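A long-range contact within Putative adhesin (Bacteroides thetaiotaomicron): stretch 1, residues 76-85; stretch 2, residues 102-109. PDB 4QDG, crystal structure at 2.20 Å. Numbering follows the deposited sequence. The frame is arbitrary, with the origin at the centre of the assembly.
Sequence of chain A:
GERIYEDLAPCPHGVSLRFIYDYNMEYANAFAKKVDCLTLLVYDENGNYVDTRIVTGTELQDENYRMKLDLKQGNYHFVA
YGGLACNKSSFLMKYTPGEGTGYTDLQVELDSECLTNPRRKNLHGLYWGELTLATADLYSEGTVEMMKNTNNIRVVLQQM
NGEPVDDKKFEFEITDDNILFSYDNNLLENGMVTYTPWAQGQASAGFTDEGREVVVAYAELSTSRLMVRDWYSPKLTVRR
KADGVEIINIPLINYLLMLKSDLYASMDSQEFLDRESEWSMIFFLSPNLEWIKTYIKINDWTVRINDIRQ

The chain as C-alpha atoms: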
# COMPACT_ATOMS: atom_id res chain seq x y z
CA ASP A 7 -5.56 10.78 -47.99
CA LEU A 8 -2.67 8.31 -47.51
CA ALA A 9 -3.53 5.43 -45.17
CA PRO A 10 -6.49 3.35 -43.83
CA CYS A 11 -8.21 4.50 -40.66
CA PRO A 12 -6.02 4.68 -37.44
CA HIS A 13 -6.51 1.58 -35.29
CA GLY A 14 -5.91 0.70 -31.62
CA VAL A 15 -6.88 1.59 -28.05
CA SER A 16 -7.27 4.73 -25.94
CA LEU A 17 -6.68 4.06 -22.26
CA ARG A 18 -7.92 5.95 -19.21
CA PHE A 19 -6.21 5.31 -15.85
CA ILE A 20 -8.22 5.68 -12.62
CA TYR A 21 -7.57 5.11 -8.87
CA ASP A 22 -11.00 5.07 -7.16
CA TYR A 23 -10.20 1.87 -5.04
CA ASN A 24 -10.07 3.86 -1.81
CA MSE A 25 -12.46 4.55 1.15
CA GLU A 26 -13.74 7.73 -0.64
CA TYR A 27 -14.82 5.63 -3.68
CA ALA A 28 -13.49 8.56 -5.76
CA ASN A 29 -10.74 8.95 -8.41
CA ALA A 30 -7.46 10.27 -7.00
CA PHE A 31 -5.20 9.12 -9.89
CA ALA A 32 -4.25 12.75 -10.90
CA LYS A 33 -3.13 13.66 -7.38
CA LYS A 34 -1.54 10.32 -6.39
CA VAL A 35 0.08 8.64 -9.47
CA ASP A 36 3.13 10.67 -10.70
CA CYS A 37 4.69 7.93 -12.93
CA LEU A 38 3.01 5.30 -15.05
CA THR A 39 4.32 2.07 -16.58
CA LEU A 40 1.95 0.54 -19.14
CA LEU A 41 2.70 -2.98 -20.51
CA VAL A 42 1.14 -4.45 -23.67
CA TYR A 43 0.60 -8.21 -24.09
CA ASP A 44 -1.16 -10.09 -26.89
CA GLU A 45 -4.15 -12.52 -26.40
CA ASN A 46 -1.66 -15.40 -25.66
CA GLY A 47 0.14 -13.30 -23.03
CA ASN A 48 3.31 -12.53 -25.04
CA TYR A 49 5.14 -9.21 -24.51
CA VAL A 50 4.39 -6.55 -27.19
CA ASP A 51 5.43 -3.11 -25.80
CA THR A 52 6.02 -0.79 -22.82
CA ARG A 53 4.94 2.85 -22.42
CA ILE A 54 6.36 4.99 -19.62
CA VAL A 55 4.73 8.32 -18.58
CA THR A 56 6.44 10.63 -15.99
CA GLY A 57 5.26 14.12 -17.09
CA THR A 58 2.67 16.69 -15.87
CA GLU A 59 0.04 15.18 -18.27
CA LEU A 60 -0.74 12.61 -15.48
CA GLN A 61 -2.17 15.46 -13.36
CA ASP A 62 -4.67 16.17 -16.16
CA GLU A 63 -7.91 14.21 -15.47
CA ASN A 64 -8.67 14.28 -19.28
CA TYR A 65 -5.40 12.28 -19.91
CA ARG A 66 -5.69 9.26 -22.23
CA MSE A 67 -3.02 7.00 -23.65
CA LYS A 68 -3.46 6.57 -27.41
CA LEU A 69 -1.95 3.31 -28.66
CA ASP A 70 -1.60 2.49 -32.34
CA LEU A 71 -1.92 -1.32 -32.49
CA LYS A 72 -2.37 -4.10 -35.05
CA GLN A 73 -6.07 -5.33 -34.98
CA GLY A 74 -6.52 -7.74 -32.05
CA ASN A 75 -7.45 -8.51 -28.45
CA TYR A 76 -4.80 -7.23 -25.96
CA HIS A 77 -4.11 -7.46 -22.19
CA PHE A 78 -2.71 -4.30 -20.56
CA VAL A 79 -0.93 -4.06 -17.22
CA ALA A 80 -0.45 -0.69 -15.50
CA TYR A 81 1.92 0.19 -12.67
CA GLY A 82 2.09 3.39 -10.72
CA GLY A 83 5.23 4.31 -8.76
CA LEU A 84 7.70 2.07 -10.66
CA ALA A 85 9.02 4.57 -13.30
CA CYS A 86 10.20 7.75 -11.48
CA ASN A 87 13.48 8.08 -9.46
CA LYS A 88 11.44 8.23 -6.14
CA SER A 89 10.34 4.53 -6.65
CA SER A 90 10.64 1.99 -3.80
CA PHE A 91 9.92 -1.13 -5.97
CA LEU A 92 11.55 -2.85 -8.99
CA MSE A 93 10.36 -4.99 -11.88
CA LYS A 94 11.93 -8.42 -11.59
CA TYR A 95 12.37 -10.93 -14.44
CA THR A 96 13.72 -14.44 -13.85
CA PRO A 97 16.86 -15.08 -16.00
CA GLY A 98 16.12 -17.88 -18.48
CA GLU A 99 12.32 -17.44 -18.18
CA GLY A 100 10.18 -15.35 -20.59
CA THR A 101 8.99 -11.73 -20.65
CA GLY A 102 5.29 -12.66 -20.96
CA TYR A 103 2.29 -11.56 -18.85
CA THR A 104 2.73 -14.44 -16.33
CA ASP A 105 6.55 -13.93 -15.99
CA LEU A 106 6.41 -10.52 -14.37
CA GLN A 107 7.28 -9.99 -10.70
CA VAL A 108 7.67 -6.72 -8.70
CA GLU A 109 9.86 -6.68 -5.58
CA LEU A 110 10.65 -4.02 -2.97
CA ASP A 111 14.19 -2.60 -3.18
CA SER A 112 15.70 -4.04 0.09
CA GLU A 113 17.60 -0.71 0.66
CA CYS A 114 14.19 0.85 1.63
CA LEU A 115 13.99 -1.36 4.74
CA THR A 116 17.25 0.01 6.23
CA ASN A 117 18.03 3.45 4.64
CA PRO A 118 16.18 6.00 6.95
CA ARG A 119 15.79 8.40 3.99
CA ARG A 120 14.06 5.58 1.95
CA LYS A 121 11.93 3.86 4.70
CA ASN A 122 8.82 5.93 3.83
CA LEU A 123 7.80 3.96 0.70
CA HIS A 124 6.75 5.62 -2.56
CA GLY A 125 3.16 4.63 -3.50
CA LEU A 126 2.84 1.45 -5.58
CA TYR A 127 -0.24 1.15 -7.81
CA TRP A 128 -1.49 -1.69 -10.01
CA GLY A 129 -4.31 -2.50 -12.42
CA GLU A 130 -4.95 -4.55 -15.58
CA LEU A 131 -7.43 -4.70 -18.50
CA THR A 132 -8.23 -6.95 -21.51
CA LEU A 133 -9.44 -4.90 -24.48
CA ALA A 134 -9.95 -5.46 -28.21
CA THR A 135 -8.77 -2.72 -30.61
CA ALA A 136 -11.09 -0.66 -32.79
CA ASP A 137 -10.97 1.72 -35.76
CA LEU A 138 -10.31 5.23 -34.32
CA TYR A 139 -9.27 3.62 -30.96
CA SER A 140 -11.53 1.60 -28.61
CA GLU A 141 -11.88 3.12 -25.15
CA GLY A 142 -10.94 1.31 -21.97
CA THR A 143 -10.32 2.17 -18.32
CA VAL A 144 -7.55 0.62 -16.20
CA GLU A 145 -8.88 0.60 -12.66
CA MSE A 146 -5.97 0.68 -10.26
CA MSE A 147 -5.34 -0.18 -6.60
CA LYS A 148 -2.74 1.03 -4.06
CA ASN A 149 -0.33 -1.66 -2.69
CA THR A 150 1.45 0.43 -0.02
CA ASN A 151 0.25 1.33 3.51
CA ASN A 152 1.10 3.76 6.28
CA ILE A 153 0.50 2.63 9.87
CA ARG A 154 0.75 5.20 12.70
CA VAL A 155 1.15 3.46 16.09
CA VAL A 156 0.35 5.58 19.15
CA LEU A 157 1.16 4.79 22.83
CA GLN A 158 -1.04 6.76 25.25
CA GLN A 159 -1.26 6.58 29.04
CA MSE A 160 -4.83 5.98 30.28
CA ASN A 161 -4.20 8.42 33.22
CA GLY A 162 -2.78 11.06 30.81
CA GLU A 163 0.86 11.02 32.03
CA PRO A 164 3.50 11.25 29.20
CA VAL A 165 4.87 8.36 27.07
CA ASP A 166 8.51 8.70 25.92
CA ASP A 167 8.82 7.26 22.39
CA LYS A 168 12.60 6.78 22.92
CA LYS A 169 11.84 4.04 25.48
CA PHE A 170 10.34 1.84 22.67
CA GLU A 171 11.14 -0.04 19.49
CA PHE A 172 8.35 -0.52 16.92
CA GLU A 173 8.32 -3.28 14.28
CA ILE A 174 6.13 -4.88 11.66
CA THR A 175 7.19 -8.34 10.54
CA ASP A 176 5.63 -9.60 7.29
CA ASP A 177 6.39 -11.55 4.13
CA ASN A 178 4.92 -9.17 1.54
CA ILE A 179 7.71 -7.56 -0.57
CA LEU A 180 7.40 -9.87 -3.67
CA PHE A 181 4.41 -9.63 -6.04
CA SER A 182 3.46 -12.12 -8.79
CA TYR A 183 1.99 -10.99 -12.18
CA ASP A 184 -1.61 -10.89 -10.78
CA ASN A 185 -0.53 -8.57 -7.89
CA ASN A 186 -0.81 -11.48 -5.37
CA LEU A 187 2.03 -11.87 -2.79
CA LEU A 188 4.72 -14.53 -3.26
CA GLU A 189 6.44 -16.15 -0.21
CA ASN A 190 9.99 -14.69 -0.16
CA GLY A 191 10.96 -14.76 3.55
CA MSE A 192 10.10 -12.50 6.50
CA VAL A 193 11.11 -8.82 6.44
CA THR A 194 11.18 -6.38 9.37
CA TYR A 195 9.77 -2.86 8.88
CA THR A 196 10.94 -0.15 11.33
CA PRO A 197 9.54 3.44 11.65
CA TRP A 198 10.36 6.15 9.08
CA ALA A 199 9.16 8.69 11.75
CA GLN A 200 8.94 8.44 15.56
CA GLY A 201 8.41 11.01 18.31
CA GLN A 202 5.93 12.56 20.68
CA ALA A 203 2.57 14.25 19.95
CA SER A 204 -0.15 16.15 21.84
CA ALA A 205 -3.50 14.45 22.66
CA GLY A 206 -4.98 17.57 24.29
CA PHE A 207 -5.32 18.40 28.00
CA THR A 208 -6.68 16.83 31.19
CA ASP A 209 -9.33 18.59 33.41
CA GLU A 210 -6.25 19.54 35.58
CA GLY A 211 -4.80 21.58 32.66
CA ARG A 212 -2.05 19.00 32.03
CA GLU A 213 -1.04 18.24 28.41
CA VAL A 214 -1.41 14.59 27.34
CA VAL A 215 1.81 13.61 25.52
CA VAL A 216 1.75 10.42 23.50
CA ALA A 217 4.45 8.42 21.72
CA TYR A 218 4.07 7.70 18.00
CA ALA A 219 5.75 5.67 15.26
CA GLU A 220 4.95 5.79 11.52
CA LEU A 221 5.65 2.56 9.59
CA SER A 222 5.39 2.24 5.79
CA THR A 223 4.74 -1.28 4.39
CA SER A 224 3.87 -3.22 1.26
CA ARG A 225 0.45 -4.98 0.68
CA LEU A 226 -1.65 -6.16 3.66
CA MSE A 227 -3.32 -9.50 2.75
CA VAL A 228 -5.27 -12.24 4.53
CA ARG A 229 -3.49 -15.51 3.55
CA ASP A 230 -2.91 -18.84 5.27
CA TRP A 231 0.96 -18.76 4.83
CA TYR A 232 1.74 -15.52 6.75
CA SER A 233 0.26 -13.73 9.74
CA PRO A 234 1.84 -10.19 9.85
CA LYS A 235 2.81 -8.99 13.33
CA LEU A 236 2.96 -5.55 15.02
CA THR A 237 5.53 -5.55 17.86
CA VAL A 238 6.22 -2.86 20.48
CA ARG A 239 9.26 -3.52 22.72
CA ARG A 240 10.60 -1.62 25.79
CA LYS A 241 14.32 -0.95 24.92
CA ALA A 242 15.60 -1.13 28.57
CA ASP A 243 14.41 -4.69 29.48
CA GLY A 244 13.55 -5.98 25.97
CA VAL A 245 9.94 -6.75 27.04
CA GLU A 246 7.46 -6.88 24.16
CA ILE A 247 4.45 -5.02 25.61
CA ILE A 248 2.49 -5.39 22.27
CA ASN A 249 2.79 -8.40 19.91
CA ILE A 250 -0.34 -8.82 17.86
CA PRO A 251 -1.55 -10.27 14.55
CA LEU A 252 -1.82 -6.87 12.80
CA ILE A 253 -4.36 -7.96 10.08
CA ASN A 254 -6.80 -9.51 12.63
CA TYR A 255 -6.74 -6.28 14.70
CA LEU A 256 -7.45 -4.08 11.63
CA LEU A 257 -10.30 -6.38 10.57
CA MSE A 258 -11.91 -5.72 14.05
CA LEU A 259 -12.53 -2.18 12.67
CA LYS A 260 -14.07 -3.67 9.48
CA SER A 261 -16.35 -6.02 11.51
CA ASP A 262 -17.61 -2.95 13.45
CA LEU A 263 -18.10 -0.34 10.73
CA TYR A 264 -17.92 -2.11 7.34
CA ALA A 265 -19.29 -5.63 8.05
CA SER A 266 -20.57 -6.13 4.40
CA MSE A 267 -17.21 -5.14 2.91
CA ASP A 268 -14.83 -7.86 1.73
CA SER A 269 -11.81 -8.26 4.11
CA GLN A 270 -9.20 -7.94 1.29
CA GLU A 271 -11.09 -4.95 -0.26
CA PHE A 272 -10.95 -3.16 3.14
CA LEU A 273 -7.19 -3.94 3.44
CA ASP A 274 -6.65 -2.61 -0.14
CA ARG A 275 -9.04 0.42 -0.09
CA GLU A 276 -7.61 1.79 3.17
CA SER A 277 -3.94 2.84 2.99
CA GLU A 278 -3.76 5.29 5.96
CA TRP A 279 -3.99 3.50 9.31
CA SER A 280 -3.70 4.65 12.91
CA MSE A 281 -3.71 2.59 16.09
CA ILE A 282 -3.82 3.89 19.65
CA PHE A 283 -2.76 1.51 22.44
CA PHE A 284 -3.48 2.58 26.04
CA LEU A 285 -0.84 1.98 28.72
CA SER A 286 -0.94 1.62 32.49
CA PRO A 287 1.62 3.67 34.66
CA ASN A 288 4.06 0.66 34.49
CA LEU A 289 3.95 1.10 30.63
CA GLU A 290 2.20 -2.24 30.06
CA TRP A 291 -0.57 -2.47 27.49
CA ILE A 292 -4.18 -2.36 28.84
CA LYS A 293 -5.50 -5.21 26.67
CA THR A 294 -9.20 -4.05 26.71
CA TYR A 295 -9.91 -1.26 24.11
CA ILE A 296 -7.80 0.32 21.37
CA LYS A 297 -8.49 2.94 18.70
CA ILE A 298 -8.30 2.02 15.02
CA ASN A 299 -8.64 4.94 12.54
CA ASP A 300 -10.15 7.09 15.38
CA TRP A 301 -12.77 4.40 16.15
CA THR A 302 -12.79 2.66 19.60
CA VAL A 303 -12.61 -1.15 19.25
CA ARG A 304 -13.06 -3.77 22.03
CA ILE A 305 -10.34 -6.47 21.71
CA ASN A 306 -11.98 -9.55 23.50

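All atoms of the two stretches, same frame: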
# COMPACT_ATOMS: atom_id res chain seq x y z
N TYR A 76 -6.01 -7.42 -26.77
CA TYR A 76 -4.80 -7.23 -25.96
C TYR A 76 -5.08 -7.21 -24.47
O TYR A 76 -6.20 -6.93 -24.07
CB TYR A 76 -4.09 -5.91 -26.32
CG TYR A 76 -3.52 -5.90 -27.72
CD1 TYR A 76 -4.31 -5.56 -28.82
CD2 TYR A 76 -2.18 -6.21 -27.94
CE1 TYR A 76 -3.79 -5.58 -30.11
CE2 TYR A 76 -1.64 -6.19 -29.23
CZ TYR A 76 -2.45 -5.86 -30.31
OH TYR A 76 -1.94 -5.82 -31.59
N HIS A 77 -4.04 -7.51 -23.65
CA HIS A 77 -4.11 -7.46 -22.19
C HIS A 77 -3.07 -6.45 -21.73
O HIS A 77 -1.90 -6.55 -22.12
CB HIS A 77 -3.93 -8.83 -21.53
CG HIS A 77 -4.12 -8.77 -20.03
ND1 HIS A 77 -5.38 -8.68 -19.46
CD2 HIS A 77 -3.19 -8.74 -19.05
CE1 HIS A 77 -5.19 -8.58 -18.16
NE2 HIS A 77 -3.89 -8.63 -17.86
N PHE A 78 -3.54 -5.41 -21.02
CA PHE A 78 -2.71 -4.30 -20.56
C PHE A 78 -2.48 -4.35 -19.07
O PHE A 78 -3.42 -4.59 -18.33
CB PHE A 78 -3.40 -2.98 -20.91
CG PHE A 78 -3.63 -2.80 -22.38
CD1 PHE A 78 -2.63 -2.28 -23.21
CD2 PHE A 78 -4.87 -3.12 -22.94
CE1 PHE A 78 -2.86 -2.11 -24.58
CE2 PHE A 78 -5.10 -2.92 -24.31
CZ PHE A 78 -4.09 -2.43 -25.12
N VAL A 79 -1.26 -4.10 -18.64
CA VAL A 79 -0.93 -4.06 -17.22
C VAL A 79 -0.37 -2.70 -16.92
O VAL A 79 0.53 -2.25 -17.62
CB VAL A 79 0.02 -5.22 -16.76
CG1 VAL A 79 0.29 -5.15 -15.26
CG2 VAL A 79 -0.56 -6.59 -17.11
N ALA A 80 -0.93 -2.02 -15.91
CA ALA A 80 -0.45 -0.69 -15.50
C ALA A 80 0.16 -0.73 -14.11
O ALA A 80 -0.36 -1.41 -13.21
CB ALA A 80 -1.57 0.33 -15.52
N TYR A 81 1.27 0.00 -13.96
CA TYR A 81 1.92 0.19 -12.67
C TYR A 81 2.10 1.64 -12.42
O TYR A 81 2.48 2.36 -13.34
CB TYR A 81 3.29 -0.51 -12.58
CG TYR A 81 3.23 -2.01 -12.47
CD1 TYR A 81 3.02 -2.64 -11.24
CD2 TYR A 81 3.44 -2.82 -13.57
CE1 TYR A 81 3.00 -4.03 -11.13
CE2 TYR A 81 3.44 -4.20 -13.47
CZ TYR A 81 3.23 -4.81 -12.25
OH TYR A 81 3.22 -6.17 -12.18
N GLY A 82 1.85 2.04 -11.19
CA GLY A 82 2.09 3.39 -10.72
C GLY A 82 3.19 3.34 -9.68
O GLY A 82 3.19 2.44 -8.84
N GLY A 83 4.15 4.26 -9.74
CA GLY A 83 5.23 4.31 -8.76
C GLY A 83 6.43 3.43 -9.01
O GLY A 83 7.22 3.22 -8.10
N LEU A 84 6.57 2.92 -10.24
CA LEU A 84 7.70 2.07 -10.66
C LEU A 84 8.71 2.83 -11.50
O LEU A 84 9.88 2.48 -11.49
CB LEU A 84 7.19 0.89 -11.49
CG LEU A 84 7.03 -0.48 -10.87
CD1 LEU A 84 7.01 -1.52 -11.93
CD2 LEU A 84 8.16 -0.82 -9.97
N ALA A 85 8.25 3.83 -12.29
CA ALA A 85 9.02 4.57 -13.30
C ALA A 85 9.90 5.70 -12.78
O ALA A 85 11.04 5.80 -13.24
CB ALA A 85 8.09 5.12 -14.37
N GLY A 102 6.75 -12.65 -20.82
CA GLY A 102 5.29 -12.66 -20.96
C GLY A 102 4.54 -12.20 -19.73
O GLY A 102 5.13 -12.04 -18.64
N TYR A 103 3.23 -12.00 -19.90
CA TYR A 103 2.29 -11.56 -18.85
C TYR A 103 2.53 -12.28 -17.51
O TYR A 103 2.68 -11.61 -16.49
CB TYR A 103 0.84 -11.76 -19.32
CG TYR A 103 -0.23 -11.57 -18.25
CD1 TYR A 103 -0.28 -10.41 -17.49
CD2 TYR A 103 -1.25 -12.50 -18.09
CE1 TYR A 103 -1.27 -10.23 -16.52
CE2 TYR A 103 -2.26 -12.32 -17.15
CZ TYR A 103 -2.26 -11.18 -16.36
OH TYR A 103 -3.25 -11.03 -15.43
N THR A 104 2.62 -13.62 -17.53
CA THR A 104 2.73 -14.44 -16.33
C THR A 104 4.18 -14.54 -15.77
O THR A 104 4.38 -15.12 -14.70
CB THR A 104 2.12 -15.84 -16.58
OG1 THR A 104 2.87 -16.52 -17.58
CG2 THR A 104 0.65 -15.77 -16.99
N ASP A 105 5.15 -13.90 -16.43
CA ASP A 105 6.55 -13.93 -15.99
C ASP A 105 6.94 -12.68 -15.19
O ASP A 105 8.04 -12.62 -14.62
CB ASP A 105 7.49 -14.11 -17.21
CG ASP A 105 7.22 -15.40 -17.98
OD1 ASP A 105 7.12 -16.47 -17.33
OD2 ASP A 105 7.06 -15.34 -19.21
N LEU A 106 6.07 -11.70 -15.12
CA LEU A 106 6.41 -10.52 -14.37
C LEU A 106 6.20 -10.68 -12.85
O LEU A 106 5.25 -11.31 -12.37
CB LEU A 106 5.64 -9.31 -14.89
CG LEU A 106 6.13 -7.92 -14.48
CD1 LEU A 106 7.67 -7.78 -14.61
CD2 LEU A 106 5.42 -6.88 -15.28
N GLN A 107 7.18 -10.15 -12.13
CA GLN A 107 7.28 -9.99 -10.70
C GLN A 107 7.74 -8.58 -10.41
O GLN A 107 8.50 -8.01 -11.21
CB GLN A 107 8.25 -11.00 -10.09
CG GLN A 107 7.74 -12.43 -10.14
CD GLN A 107 8.64 -13.40 -9.43
OE1 GLN A 107 9.68 -13.06 -8.87
NE2 GLN A 107 8.24 -14.65 -9.45
N VAL A 108 7.28 -8.01 -9.27
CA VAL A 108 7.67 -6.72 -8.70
C VAL A 108 8.12 -6.98 -7.26
O VAL A 108 7.41 -7.62 -6.48
CB VAL A 108 6.55 -5.63 -8.81
CG1 VAL A 108 6.86 -4.38 -7.99
CG2 VAL A 108 6.33 -5.26 -10.26
N GLU A 109 9.32 -6.51 -6.92
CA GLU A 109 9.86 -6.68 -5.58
C GLU A 109 10.26 -5.35 -4.99
O GLU A 109 10.69 -4.46 -5.72
CB GLU A 109 11.09 -7.60 -5.64
CG GLU A 109 11.40 -8.26 -4.29
CD GLU A 109 12.74 -8.96 -4.16
OE1 GLU A 109 13.13 -9.69 -5.10
OE2 GLU A 109 13.37 -8.80 -3.09

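The most distinctive element of this contact is an edge-to-face aromatic pair: the His77 ring directs its edge toward the face of Tyr103, with the ring centroids 4.4 Å apart and the planes inclined at 61°. The closest approach, His77 NE2 to Tyr103 CE1, is 3.3 Å, and such an arrangement lets the polarised rim of the imidazole meet the π cloud of the phenol.

No clear hydrogen bond links the two stretches, and their backbones stay well separated, His77 CA lying 8.3 Å from Tyr103 CA and Leu84 CA 9.0 Å from Val108 CA. The contact is therefore one of side chains. Along the strand of residues 76-82, alternation places His77, Val79 and Tyr81 toward the second stretch, whereas Phe78 points away.

Val79 extends the aromatic contact, its CG2 packing 3.8 Å from Tyr103 CE1. Further along, the Tyr81 ring meets two aliphatic side chains, with CE2 3.8 Å from Leu106 CD2 and CE1 3.7 Å from Val108 CG2. Beyond the strand, Leu84 CD1 reaches the same Val108 CG2 at 4.2 Å. These contacts are apolar, favoured by the exclusion of water.

Within the second stretch, Asp105 N donates to Gly102 O at 2.9 Å, closing a turn around Tyr103 and Thr104.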